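Local coordinates for protein shikimate dehydrogenase (NADP(+)) (Thermus thermophilus, PDB 2D5C) that catalyses the reversible NADPH-linked reduction of 3-dehydroshikimate to shikimate, the fourth of seven steps toward chorismate and the aromatic amino acids, at residues A[99-104]-A[132-137]; A[119-124]-A[140-145]; A[228-233]-A[252-257]. One frame throughout, in Å; residues are numbered along the deposited sequence.

Interaction 1: residues A[99-104]-A[132-137]; sequences TDAPGF and AFALRE. With SKM ((3R,4S,5R)-3,4,5-trihydroxycyclohex-1-ene-1-carboxylic acid), chain E.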
loop_
_atom_site.group_PDB
_atom_site.type_symbol
_atom_site.label_atom_id
_atom_site.label_comp_id
_atom_site.label_asym_id
_atom_site.label_seq_id
_atom_site.Cartn_x
_atom_site.Cartn_y
_atom_site.Cartn_z
ATOM N N THR A 99 -0.868 9.715 9.502
ATOM C CA THR A 99 -0.740 10.957 8.764
ATOM C C THR A 99 -1.074 12.176 9.627
ATOM O O THR A 99 -0.961 13.291 9.153
ATOM C CB THR A 99 -1.611 10.953 7.489
ATOM O OG1 THR A 99 -2.999 10.900 7.848
ATOM C CG2 THR A 99 -1.258 9.740 6.623
ATOM N N ASP A 100 -1.467 11.960 10.886
ATOM C CA ASP A 100 -1.759 13.089 11.785
ATOM C C ASP A 100 -0.483 13.877 12.035
ATOM O O ASP A 100 -0.499 15.111 12.051
ATOM C CB ASP A 100 -2.300 12.625 13.150
ATOM C CG ASP A 100 -3.726 12.115 13.090
ATOM O OD1 ASP A 100 -4.594 12.774 12.470
ATOM O OD2 ASP A 100 -3.993 11.051 13.689
ATOM N N ALA A 101 0.636 13.178 12.233
ATOM C CA ALA A 101 1.900 13.874 12.497
ATOM C C ALA A 101 2.379 14.754 11.332
ATOM O O ALA A 101 2.564 15.956 11.498
ATOM C CB ALA A 101 2.996 12.864 12.900
ATOM N N PRO A 102 2.593 14.173 10.138
ATOM C CA PRO A 102 3.047 15.014 9.025
ATOM C C PRO A 102 1.993 16.057 8.628
ATOM O O PRO A 102 2.333 17.162 8.206
ATOM C CB PRO A 102 3.322 13.999 7.916
ATOM C CG PRO A 102 2.374 12.873 8.242
ATOM C CD PRO A 102 2.523 12.761 9.732
ATOM N N GLY A 103 0.725 15.699 8.784
ATOM C CA GLY A 103 -0.354 16.618 8.447
ATOM C C GLY A 103 -0.298 17.854 9.325
ATOM O O GLY A 103 -0.529 18.982 8.878
ATOM N N PHE A 104 0.022 17.649 10.597
ATOM C CA PHE A 104 0.108 18.771 11.528
ATOM C C PHE A 104 1.180 19.793 11.097
ATOM O O PHE A 104 0.934 20.997 11.076
ATOM C CB PHE A 104 0.403 18.240 12.932
ATOM C CG PHE A 104 0.521 19.314 13.961
ATOM C CD1 PHE A 104 -0.615 19.910 14.489
ATOM C CD2 PHE A 104 1.769 19.739 14.388
ATOM C CE1 PHE A 104 -0.502 20.925 15.435
ATOM C CE2 PHE A 104 1.889 20.750 15.327
ATOM C CZ PHE A 104 0.746 21.341 15.850
ATOM N N ALA A 132 3.211 15.754 19.298
ATOM C CA ALA A 132 4.502 15.824 19.965
ATOM C C ALA A 132 5.586 15.222 19.062
ATOM O O ALA A 132 6.691 15.760 18.959
ATOM C CB ALA A 132 4.446 15.070 21.316
ATOM N N PHE A 133 5.270 14.104 18.411
ATOM C CA PHE A 133 6.213 13.448 17.509
ATOM C C PHE A 133 6.584 14.366 16.345
ATOM O O PHE A 133 7.756 14.497 15.981
ATOM C CB PHE A 133 5.602 12.153 16.965
ATOM C CG PHE A 133 6.519 11.381 16.046
ATOM C CD1 PHE A 133 6.613 11.707 14.695
ATOM C CD2 PHE A 133 7.293 10.337 16.538
ATOM C CE1 PHE A 133 7.468 10.998 13.853
ATOM C CE2 PHE A 133 8.150 9.625 15.697
ATOM C CZ PHE A 133 8.230 9.965 14.355
ATOM N N ALA A 134 5.581 15.014 15.770
ATOM C CA ALA A 134 5.806 15.920 14.656
ATOM C C ALA A 134 6.643 17.131 15.062
ATOM O O ALA A 134 7.575 17.520 14.340
ATOM C CB ALA A 134 4.468 16.373 14.089
ATOM N N LEU A 135 6.324 17.741 16.206
ATOM C CA LEU A 135 7.074 18.910 16.653
ATOM C C LEU A 135 8.503 18.525 16.999
ATOM O O LEU A 135 9.417 19.331 16.843
ATOM C CB LEU A 135 6.412 19.550 17.870
ATOM C CG LEU A 135 5.040 20.156 17.602
ATOM C CD1 LEU A 135 4.446 20.640 18.908
ATOM C CD2 LEU A 135 5.176 21.308 16.615
ATOM N N ARG A 136 8.694 17.291 17.467
ATOM C CA ARG A 136 10.044 16.826 17.810
ATOM C C ARG A 136 10.835 16.664 16.512
ATOM O O ARG A 136 12.017 17.037 16.422
ATOM C CB ARG A 136 9.992 15.471 18.543
ATOM C CG ARG A 136 11.391 14.995 19.007
ATOM C CD ARG A 136 11.409 13.547 19.519
ATOM N NE ARG A 136 11.210 12.561 18.453
ATOM C CZ ARG A 136 11.552 11.278 18.553
ATOM N NH1 ARG A 136 12.112 10.829 19.669
ATOM N NH2 ARG A 136 11.338 10.441 17.539
ATOM N N GLU A 137 10.175 16.111 15.504
ATOM C CA GLU A 137 10.803 15.874 14.211
ATOM C C GLU A 137 11.207 17.196 13.574
ATOM O O GLU A 137 12.230 17.279 12.876
ATOM C CB GLU A 137 9.841 15.114 13.300
ATOM C CG GLU A 137 10.362 14.865 11.892
ATOM C CD GLU A 137 9.461 13.929 11.105
ATOM O OE1 GLU A 137 8.233 13.955 11.336
ATOM O OE2 GLU A 137 9.979 13.178 10.250
HETATM O O12 SKM E . -6.778 11.147 12.060
HETATM C C8 SKM E . -8.051 11.646 11.626
HETATM C C6 SKM E . -8.851 10.502 10.945
HETATM O O7 SKM E . -8.106 10.012 9.832
HETATM C C5 SKM E . -10.235 11.001 10.453
HETATM C C4 SKM E . -10.900 11.981 11.421
HETATM C C1 SKM E . -12.316 12.349 11.166
HETATM O O2 SKM E . -12.965 11.813 10.114
HETATM O O3 SKM E . -12.902 13.131 11.902
HETATM C C10 SKM E . -10.276 12.518 12.474
HETATM C C9 SKM E . -8.839 12.214 12.845
HETATM O O11 SKM E . -8.837 11.247 13.908
#
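With CG anti to the backbone N (chi1 180°), Phe104 swings its ring out from helix 100-104, while Leu135, whose CG lies anti to the carbonyl carbon (chi1 -66°), carries its isobutyl group across to meet it. The two side chains cross obliquely, and CD2 of Leu135 comes in at the edge of the ring, near its plane, 3.6 Å from Phe104 CE2. Where the helices pass nearest, their axes 8.3 Å apart and crossing at -53°, two alanines point toward each other: Ala101 CB and Ala134 CB are 4.0 Å apart. The Ala134 methyl also presses on the opposite backbone, its CB 3.2 Å from Ala101 O, and Phe133 CD1 flanks the pair, touching Ala101 CB. Helix 229-244 covers the other side of Phe104. Asp100, one residue before Ala101, takes the other course. Its CG is anti to the carbonyl carbon, and the carboxylate leads away from helix 132-137 to shikimate, whose O12 donates a 2.8 Å hydrogen bond to OD1. OD2 forms a salt bridge with Lys64, the proton acceptor, which is itself hydrogen-bonded to the substrate. The helix thus has an apolar flank for packing and an acidic one for binding, and the buried carboxylate, gripped through both oxygens, would be expected to stabilise the protonated form of Lys64 and so probably raise its pKa.

Interaction 2: residues A[119-124]-A[140-145]; sequences ALVLGA and LEVWVW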
loop_
_atom_site.group_PDB
_atom_site.type_symbol
_atom_site.label_atom_id
_atom_site.label_comp_id
_atom_site.label_asym_id
_atom_site.label_seq_id
_atom_site.Cartn_x
_atom_site.Cartn_y
_atom_site.Cartn_z
ATOM N N ALA A 119 7.078 24.437 22.702
ATOM C CA ALA A 119 5.746 24.089 22.217
ATOM C C ALA A 119 5.135 23.151 23.252
ATOM O O ALA A 119 5.703 22.103 23.546
ATOM C CB ALA A 119 5.859 23.379 20.874
ATOM N N LEU A 120 3.983 23.528 23.809
ATOM C CA LEU A 120 3.317 22.691 24.813
ATOM C C LEU A 120 2.108 21.986 24.213
ATOM O O LEU A 120 1.192 22.621 23.692
ATOM C CB LEU A 120 2.869 23.535 26.013
ATOM C CG LEU A 120 1.967 22.839 27.051
ATOM C CD1 LEU A 120 2.659 21.616 27.660
ATOM C CD2 LEU A 120 1.596 23.837 28.131
ATOM N N VAL A 121 2.120 20.663 24.285
ATOM C CA VAL A 121 1.031 19.852 23.772
ATOM C C VAL A 121 0.183 19.417 24.971
ATOM O O VAL A 121 0.693 18.807 25.911
ATOM C CB VAL A 121 1.569 18.605 23.042
ATOM C CG1 VAL A 121 0.396 17.796 22.444
ATOM C CG2 VAL A 121 2.557 19.038 21.939
ATOM N N LEU A 122 -1.087 19.796 24.960
ATOM C CA LEU A 122 -1.985 19.413 26.034
ATOM C C LEU A 122 -2.678 18.131 25.597
ATOM O O LEU A 122 -3.353 18.112 24.568
ATOM C CB LEU A 122 -3.025 20.502 26.281
ATOM C CG LEU A 122 -2.483 21.904 26.568
ATOM C CD1 LEU A 122 -3.700 22.807 26.811
ATOM C CD2 LEU A 122 -1.535 21.918 27.772
ATOM N N GLY A 123 -2.501 17.065 26.376
ATOM C CA GLY A 123 -3.118 15.798 26.037
ATOM C C GLY A 123 -2.063 14.851 25.504
ATOM O O GLY A 123 -1.373 15.184 24.544
ATOM N N ALA A 124 -1.916 13.688 26.132
ATOM C CA ALA A 124 -0.913 12.735 25.673
ATOM C C ALA A 124 -1.512 11.437 25.142
ATOM O O ALA A 124 -0.933 10.360 25.308
ATOM C CB ALA A 124 0.107 12.446 26.786
ATOM N N LEU A 140 11.847 21.237 17.394
ATOM C CA LEU A 140 11.511 22.199 18.440
ATOM C C LEU A 140 11.620 21.594 19.819
ATOM O O LEU A 140 11.653 20.371 19.969
ATOM C CB LEU A 140 10.081 22.711 18.289
ATOM C CG LEU A 140 9.634 23.379 16.999
ATOM C CD1 LEU A 140 8.283 24.027 17.232
ATOM C CD2 LEU A 140 10.660 24.426 16.544
ATOM N N GLU A 141 11.705 22.473 20.811
ATOM C CA GLU A 141 11.726 22.078 22.210
ATOM C C GLU A 141 10.249 21.812 22.519
ATOM O O GLU A 141 9.428 22.713 22.387
ATOM C CB GLU A 141 12.217 23.232 23.074
ATOM C CG GLU A 141 12.170 22.959 24.571
ATOM C CD GLU A 141 12.735 24.105 25.400
ATOM O OE1 GLU A 141 12.850 23.946 26.635
ATOM O OE2 GLU A 141 13.058 25.167 24.821
ATOM N N VAL A 142 9.923 20.594 22.935
ATOM C CA VAL A 142 8.532 20.235 23.207
ATOM C C VAL A 142 8.265 19.905 24.678
ATOM O O VAL A 142 9.061 19.214 25.322
ATOM C CB VAL A 142 8.111 19.009 22.343
ATOM C CG1 VAL A 142 6.614 18.749 22.463
ATOM C CG2 VAL A 142 8.481 19.250 20.890
ATOM N N TRP A 143 7.150 20.422 25.195
ATOM C CA TRP A 143 6.723 20.146 26.563
ATOM C C TRP A 143 5.388 19.433 26.417
ATOM O O TRP A 143 4.657 19.668 25.447
ATOM C CB TRP A 143 6.492 21.418 27.365
ATOM C CG TRP A 143 7.693 22.260 27.565
ATOM C CD1 TRP A 143 9.000 21.901 27.382
ATOM C CD2 TRP A 143 7.706 23.616 28.009
ATOM N NE1 TRP A 143 9.827 22.960 27.685
ATOM C CE2 TRP A 143 9.056 24.025 28.074
ATOM C CE3 TRP A 143 6.704 24.526 28.361
ATOM C CZ2 TRP A 143 9.430 25.310 28.478
ATOM C CZ3 TRP A 143 7.076 25.807 28.764
ATOM C CH2 TRP A 143 8.430 26.185 28.817
ATOM N N VAL A 144 5.066 18.561 27.371
ATOM C CA VAL A 144 3.805 17.838 27.319
ATOM C C VAL A 144 3.127 17.799 28.689
ATOM O O VAL A 144 3.780 17.778 29.728
ATOM C CB VAL A 144 4.013 16.367 26.842
ATOM C CG1 VAL A 144 4.627 16.348 25.440
ATOM C CG2 VAL A 144 4.940 15.635 27.817
ATOM N N TRP A 145 1.808 17.797 28.667
ATOM C CA TRP A 145 1.018 17.731 29.892
ATOM C C TRP A 145 -0.181 16.838 29.597
ATOM O O TRP A 145 -0.626 16.739 28.452
ATOM C CB TRP A 145 0.537 19.127 30.291
ATOM C CG TRP A 145 -0.419 19.117 31.435
ATOM C CD1 TRP A 145 -0.109 19.155 32.770
ATOM C CD2 TRP A 145 -1.845 19.020 31.352
ATOM N NE1 TRP A 145 -1.263 19.084 33.519
ATOM C CE2 TRP A 145 -2.340 19.000 32.674
ATOM C CE3 TRP A 145 -2.755 18.945 30.287
ATOM C CZ2 TRP A 145 -3.706 18.908 32.961
ATOM C CZ3 TRP A 145 -4.113 18.853 30.570
ATOM C CH2 TRP A 145 -4.576 18.835 31.902
#
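Five backbone hydrogen bonds join segments 119-124 and 140-145 in parallel register, the first and last reaching just beyond the paired strands. Ala119 N gives to Glu141 O, nearly along the C=O axis, and Ala119 O accepts from Trp143 N at 2.8 Å in an almost straight bond (176°). Trp143 O then takes Val121 N, which sits above the carbonyl plane, and Val121 O receives Trp145 N at 3.1 Å. The last bond, 2.8 Å from Gly123 N to Trp145 O, leads into the glycine-rich turn; at Gly123's backbone angles (phi 106°) a CB would jam against the carbonyl O of Leu122. Gly123 and Ala124 bind NADP(+), and Ala124 N is satisfied by Asn146 OD1. The indole NE1 of Trp143 makes a weak 3.3 Å bond to Glu141 OE1. On one face, Leu120 CD1 lies 3.8 Å from Trp143 CB, and Leu122 CD2 meets Trp145 CE3; on the other, Val121 CG2 and Val142 CG1 cross at 4.1 Å. Leu120 and Leu122 pair through their backbones with strand 174-177, and Val142 with Arg162. Strand 119-122, helix 126-137 and strand 142-145 form a beta-alpha-beta unit of the Rossmann fold; its helix covers Ala119, Val121 and Val142, and the following helix 149-159 packs on Val144.

Interaction 3: residues A[228-233]-A[252-257]; sequences GLPMLA and GMEEAA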
loop_
_atom_site.group_PDB
_atom_site.type_symbol
_atom_site.label_atom_id
_atom_site.label_comp_id
_atom_site.label_asym_id
_atom_site.label_seq_id
_atom_site.Cartn_x
_atom_site.Cartn_y
_atom_site.Cartn_z
ATOM N N GLY A 228 -8.786 23.533 13.786
ATOM C CA GLY A 228 -8.394 22.163 13.512
ATOM C C GLY A 228 -8.640 21.723 12.084
ATOM O O GLY A 228 -8.262 20.615 11.709
ATOM N N LEU A 229 -9.252 22.578 11.267
ATOM C CA LEU A 229 -9.531 22.188 9.890
ATOM C C LEU A 229 -8.296 21.997 9.005
ATOM O O LEU A 229 -8.238 21.046 8.219
ATOM C CB LEU A 229 -10.492 23.182 9.225
ATOM C CG LEU A 229 -11.931 23.258 9.750
ATOM C CD1 LEU A 229 -12.765 24.092 8.771
ATOM C CD2 LEU A 229 -12.527 21.864 9.895
ATOM N N PRO A 230 -7.301 22.901 9.097
ATOM C CA PRO A 230 -6.127 22.700 8.247
ATOM C C PRO A 230 -5.459 21.342 8.491
ATOM O O PRO A 230 -5.061 20.670 7.536
ATOM C CB PRO A 230 -5.234 23.880 8.611
ATOM C CG PRO A 230 -6.254 24.964 8.902
ATOM C CD PRO A 230 -7.254 24.222 9.752
ATOM N N MET A 231 -5.330 20.932 9.754
ATOM C CA MET A 231 -4.712 19.634 10.055
ATOM C C MET A 231 -5.608 18.508 9.543
ATOM O O MET A 231 -5.124 17.508 9.009
ATOM C CB MET A 231 -4.509 19.456 11.563
ATOM C CG MET A 231 -3.835 18.136 11.941
ATOM S SD MET A 231 -3.558 18.007 13.727
ATOM C CE MET A 231 -3.138 16.254 13.904
ATOM N N LEU A 232 -6.919 18.665 9.706
ATOM C CA LEU A 232 -7.849 17.638 9.252
ATOM C C LEU A 232 -7.682 17.412 7.748
ATOM O O LEU A 232 -7.633 16.270 7.274
ATOM C CB LEU A 232 -9.294 18.056 9.559
ATOM C CG LEU A 232 -10.390 17.060 9.163
ATOM C CD1 LEU A 232 -10.202 15.762 9.917
ATOM C CD2 LEU A 232 -11.763 17.656 9.477
ATOM N N ALA A 233 -7.579 18.509 7.009
ATOM C CA ALA A 233 -7.429 18.459 5.552
ATOM C C ALA A 233 -6.102 17.861 5.103
ATOM O O ALA A 233 -6.057 17.076 4.149
ATOM C CB ALA A 233 -7.575 19.851 4.964
ATOM N N GLY A 252 -8.435 22.489 -1.000
ATOM C CA GLY A 252 -9.742 22.132 -1.515
ATOM C C GLY A 252 -10.466 21.244 -0.523
ATOM O O GLY A 252 -11.669 21.374 -0.308
ATOM N N MET A 253 -9.731 20.321 0.088
ATOM C CA MET A 253 -10.331 19.441 1.067
ATOM C C MET A 253 -10.733 20.223 2.318
ATOM O O MET A 253 -11.731 19.905 2.960
ATOM C CB MET A 253 -9.355 18.313 1.425
ATOM C CG MET A 253 -9.145 17.348 0.263
ATOM S SD MET A 253 -7.950 16.027 0.615
ATOM C CE MET A 253 -8.844 15.152 1.877
ATOM N N GLU A 254 -9.962 21.247 2.660
ATOM C CA GLU A 254 -10.271 22.042 3.845
ATOM C C GLU A 254 -11.590 22.763 3.602
ATOM O O GLU A 254 -12.492 22.741 4.444
ATOM C CB GLU A 254 -9.174 23.069 4.113
ATOM C CG GLU A 254 -9.270 23.703 5.493
ATOM C CD GLU A 254 -8.351 24.890 5.650
ATOM O OE1 GLU A 254 -7.190 24.813 5.190
ATOM O OE2 GLU A 254 -8.789 25.898 6.241
ATOM N N GLU A 255 -11.692 23.382 2.431
ATOM C CA GLU A 255 -12.893 24.110 2.043
ATOM C C GLU A 255 -14.119 23.206 2.074
ATOM O O GLU A 255 -15.198 23.621 2.494
ATOM C CB GLU A 255 -12.713 24.697 0.642
ATOM C CG GLU A 255 -13.909 25.481 0.130
ATOM C CD GLU A 255 -14.418 26.489 1.143
ATOM O OE1 GLU A 255 -13.581 27.179 1.767
ATOM O OE2 GLU A 255 -15.653 26.600 1.307
ATOM N N ALA A 256 -13.941 21.959 1.646
ATOM C CA ALA A 256 -15.027 20.990 1.621
ATOM C C ALA A 256 -15.503 20.622 3.027
ATOM O O ALA A 256 -16.692 20.396 3.247
ATOM C CB ALA A 256 -14.579 19.731 0.875
ATOM N N ALA A 257 -14.575 20.547 3.976
ATOM C CA ALA A 257 -14.940 20.196 5.346
ATOM C C ALA A 257 -15.649 21.371 6.000
ATOM O O ALA A 257 -16.578 21.196 6.794
ATOM C CB ALA A 257 -13.696 19.832 6.151
#
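Glu254 reaches obliquely across helix 229-233, its CG anti to the backbone N (chi1 -167°) and the chain extended beyond, so that stem and carboxylate both touch. At the root, Glu254 CB meets the Ala233 methyl, CB to CB 3.7 Å. Farther out, CG rests beside Leu229, 4.0 Å from its CB, and the carboxylate crosses the Pro230 ring obliquely, with OE1 and OE2 each 3.8 Å from Pro230 CG. The charge is answered within its own helix, by a salt bridge from OE2 to Arg258. These two helices form the C-terminal helical pair of the shikimate dehydrogenase fold, which leaves the nucleotide-binding domain after strand 224-226 and returns to the substrate-binding domain; their axes pass 8.5 Å apart at 121°. Ala233 points toward the partner helix and sits where the CA atoms come nearest, facing Glu254. Met253 points back toward helix 229-233, which sets its CB 4.2 Å from Ala233 CB, and a bend at chi3 (66°) leaves CE near Ala233 O. One turn on from Glu254, the Ala257 methyl meets Leu229 CD2 and Leu232 CD2, loosely, each 4.4 Å from its CB. Leu232 also borders bound shikimate and touches Tyr207, a shikimate-binding residue, while Met19 of helix 16-26 packs against Leu232, Met253 and Ala257 together.

From the N terminus, the chain finishes most of the substrate-binding domain before helix 100-110 opens interaction 1. Strand 119-122 then opens interaction 2, helix 126-137 closes interaction 1, and strand 142-145 closes interaction 2, so the two loops cross rather than nest. Leu135 belongs to both neighbourhoods: its CD1 lies 3.7 Å from Ala119 CB, fitting helix 126-137 onto the nucleotide-binding sheet. Interaction 3 follows in series, packing helix 229-244 on the last helix. It touches interaction 1 through Met231, whose SD is 3.6 Å from Phe104 CD1, but stays about 9 Å, nearest atoms, from interaction 2. Helices 100-110 and 229-244, which run between the domains, thus meet beside shikimate.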